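Local coordinates for SLT domain-containing protein (Bdellovibrio bacteriovorus HD100, PDB 6TAB) that probably cleaves peptidoglycan as a lysozyme-like hydrolase of altered substrate specificity that helps the predator leave its prey cell, at residues Lys129-Phe134 and Gln248-Cys253. Numbering follows the deposited sequence.
Sequences KQYWAF and QNLSIC
Leu250 forks between Tyr131 and Phe134, two aromatic side chains one helical turn apart on helix 125-144. Its CD2 methyl sits over the middle of the Phe134 ring, 3.9 Å from the centroid and only 3° off the ring normal, a CH-pi contact in which every ring carbon lies about equally far from the methyl. The other branch, CD1, reaches both rings, at 3.9 Å from Tyr131 CD1 and 4.0 Å from Phe134 CD1; the leucine and tyrosine side chains cross at about a right angle. The CD1-CE1 side of the Tyr131 ring also meets Cys253, whose sulfur is held by a disulfide to Cys117: SG lies 3.7 Å from CE1, and the line from SG to the ring centroid is tilted 61° from the ring normal, an oblique sulfur-aromatic contact. Ile252 adds its CD1 methyl against Tyr131 CB at 4.3 Å. A backbone hydrogen bond from Cys253 N to Leu250 O closes this turn, from which Leu250, Ile252 and Cys253 all point their CB atoms toward the helix. Tyr131 OH pairs with Ser247 OG at the end of helix 238-248. With no hydrogen bond across it, this largely buried contact rests on apolar and sulfur-aromatic packing, the disulfide fixing the sulfur's position.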
loop_
_atom_site.group_PDB
_atom_site.type_symbol
_atom_site.label_atom_id
_atom_site.label_comp_id
_atom_site.label_asym_id
_atom_site.label_seq_id
_atom_site.Cartn_x
_atom_site.Cartn_y
_atom_site.Cartn_z
ATOM N N LYS A 129 -3.242 -12.109 4.281
ATOM C CA LYS A 129 -1.872 -11.521 4.422
ATOM C C LYS A 129 -1.093 -11.653 3.088
ATOM O O LYS A 129 -0.389 -10.714 2.676
ATOM C CB LYS A 129 -1.109 -12.128 5.601
ATOM C CG LYS A 129 -1.704 -11.755 6.961
ATOM C CD LYS A 129 -0.738 -11.731 8.145
ATOM C CE LYS A 129 -0.009 -13.008 8.415
ATOM N NZ LYS A 129 0.896 -12.996 9.584
ATOM N N GLN A 130 -1.199 -12.812 2.412
ATOM C CA GLN A 130 -0.571 -12.973 1.086
ATOM C C GLN A 130 -1.124 -11.938 0.088
ATOM O O GLN A 130 -0.330 -11.370 -0.724
ATOM C CB GLN A 130 -0.743 -14.411 0.569
ATOM C CG GLN A 130 0.087 -15.459 1.314
ATOM C CD GLN A 130 -0.250 -16.863 0.871
ATOM O OE1 GLN A 130 -0.311 -17.163 -0.322
ATOM N NE2 GLN A 130 -0.439 -17.762 1.827
ATOM N N TYR A 131 -2.454 -11.726 0.074
ATOM C CA TYR A 131 -3.121 -10.766 -0.816
ATOM C C TYR A 131 -2.539 -9.348 -0.607
ATOM O O TYR A 131 -2.135 -8.652 -1.551
ATOM C CB TYR A 131 -4.661 -10.786 -0.570
ATOM C CG TYR A 131 -5.373 -9.733 -1.391
ATOM C CD1 TYR A 131 -5.657 -9.933 -2.734
ATOM C CD2 TYR A 131 -5.739 -8.509 -0.846
ATOM C CE1 TYR A 131 -6.213 -8.949 -3.540
ATOM C CE2 TYR A 131 -6.343 -7.528 -1.613
ATOM C CZ TYR A 131 -6.580 -7.730 -2.966
ATOM O OH TYR A 131 -7.127 -6.729 -3.739
ATOM N N TRP A 132 -2.549 -8.902 0.664
ATOM C CA TRP A 132 -2.126 -7.513 0.961
ATOM C C TRP A 132 -0.636 -7.301 0.669
ATOM O O TRP A 132 -0.251 -6.201 0.215
ATOM C CB TRP A 132 -2.557 -7.070 2.382
ATOM C CG TRP A 132 -4.006 -6.670 2.374
ATOM C CD1 TRP A 132 -5.075 -7.409 2.811
ATOM C CD2 TRP A 132 -4.578 -5.517 1.722
ATOM N NE1 TRP A 132 -6.266 -6.764 2.536
ATOM C CE2 TRP A 132 -5.990 -5.584 1.876
ATOM C CE3 TRP A 132 -4.022 -4.411 1.081
ATOM C CZ2 TRP A 132 -6.823 -4.629 1.296
ATOM C CZ3 TRP A 132 -4.853 -3.436 0.578
ATOM C CH2 TRP A 132 -6.240 -3.546 0.679
ATOM N N ALA A 133 0.215 -8.302 0.947
ATOM C CA ALA A 133 1.655 -8.160 0.540
ATOM C C ALA A 133 1.798 -8.002 -0.996
ATOM O O ALA A 133 2.579 -7.164 -1.461
ATOM C CB ALA A 133 2.481 -9.287 1.080
ATOM N N PHE A 134 1.012 -8.757 -1.775
ATOM C CA PHE A 134 1.035 -8.629 -3.223
ATOM C C PHE A 134 0.568 -7.226 -3.655
ATOM O O PHE A 134 1.194 -6.525 -4.497
ATOM C CB PHE A 134 0.201 -9.717 -3.909
ATOM C CG PHE A 134 0.283 -9.644 -5.421
ATOM C CD1 PHE A 134 -0.556 -8.801 -6.145
ATOM C CD2 PHE A 134 1.270 -10.329 -6.130
ATOM C CE1 PHE A 134 -0.436 -8.661 -7.522
ATOM C CE2 PHE A 134 1.389 -10.186 -7.509
ATOM C CZ PHE A 134 0.553 -9.349 -8.212
ATOM N N GLN A 248 -7.261 -8.833 -9.456
ATOM C CA GLN A 248 -8.490 -9.618 -9.708
ATOM C C GLN A 248 -8.162 -10.960 -10.388
ATOM O O GLN A 248 -9.004 -11.896 -10.321
ATOM C CB GLN A 248 -9.535 -8.775 -10.431
ATOM C CG GLN A 248 -9.214 -8.572 -11.893
ATOM C CD GLN A 248 -9.976 -7.458 -12.600
ATOM O OE1 GLN A 248 -10.828 -6.734 -12.073
ATOM N NE2 GLN A 248 -9.617 -7.274 -13.827
ATOM N N ASN A 249 -6.955 -11.099 -10.960
ATOM C CA ASN A 249 -6.523 -12.354 -11.628
ATOM C C ASN A 249 -5.640 -13.245 -10.733
ATOM O O ASN A 249 -5.207 -14.325 -11.202
ATOM C CB ASN A 249 -5.883 -12.029 -12.979
ATOM C CG ASN A 249 -6.926 -11.555 -13.985
ATOM O OD1 ASN A 249 -6.786 -10.517 -14.609
ATOM N ND2 ASN A 249 -7.953 -12.363 -14.211
ATOM N N LEU A 250 -5.399 -12.869 -9.471
ATOM C CA LEU A 250 -4.746 -13.769 -8.557
ATOM C C LEU A 250 -5.607 -15.039 -8.420
ATOM O O LEU A 250 -6.855 -14.946 -8.310
ATOM C CB LEU A 250 -4.538 -13.080 -7.199
ATOM C CG LEU A 250 -3.567 -11.852 -7.125
ATOM C CD1 LEU A 250 -3.651 -11.284 -5.742
ATOM C CD2 LEU A 250 -2.155 -12.305 -7.506
ATOM N N SER A 251 -4.971 -16.220 -8.332
ATOM C CA SER A 251 -5.703 -17.497 -8.271
ATOM C C SER A 251 -6.659 -17.531 -7.071
ATOM O O SER A 251 -7.776 -18.060 -7.159
ATOM C CB SER A 251 -4.757 -18.706 -8.333
ATOM O OG SER A 251 -3.865 -18.711 -7.207
ATOM N N ILE A 252 -6.222 -16.956 -5.957
ATOM C CA ILE A 252 -7.045 -16.941 -4.722
ATOM C C ILE A 252 -8.291 -16.049 -4.851
ATOM O O ILE A 252 -9.241 -16.175 -4.033
ATOM C CB ILE A 252 -6.203 -16.590 -3.477
ATOM C CG1 ILE A 252 -5.635 -15.162 -3.547
ATOM C CG2 ILE A 252 -5.146 -17.675 -3.245
ATOM C CD1 ILE A 252 -4.914 -14.698 -2.305
ATOM N N CYS A 253 -8.279 -15.085 -5.770
ATOM C CA CYS A 253 -9.334 -14.074 -5.930
ATOM C C CYS A 253 -10.385 -14.497 -6.969
ATOM O O CYS A 253 -11.544 -14.046 -6.907
ATOM C CB CYS A 253 -8.755 -12.722 -6.349
ATOM S SG CYS A 253 -7.911 -11.861 -4.996
#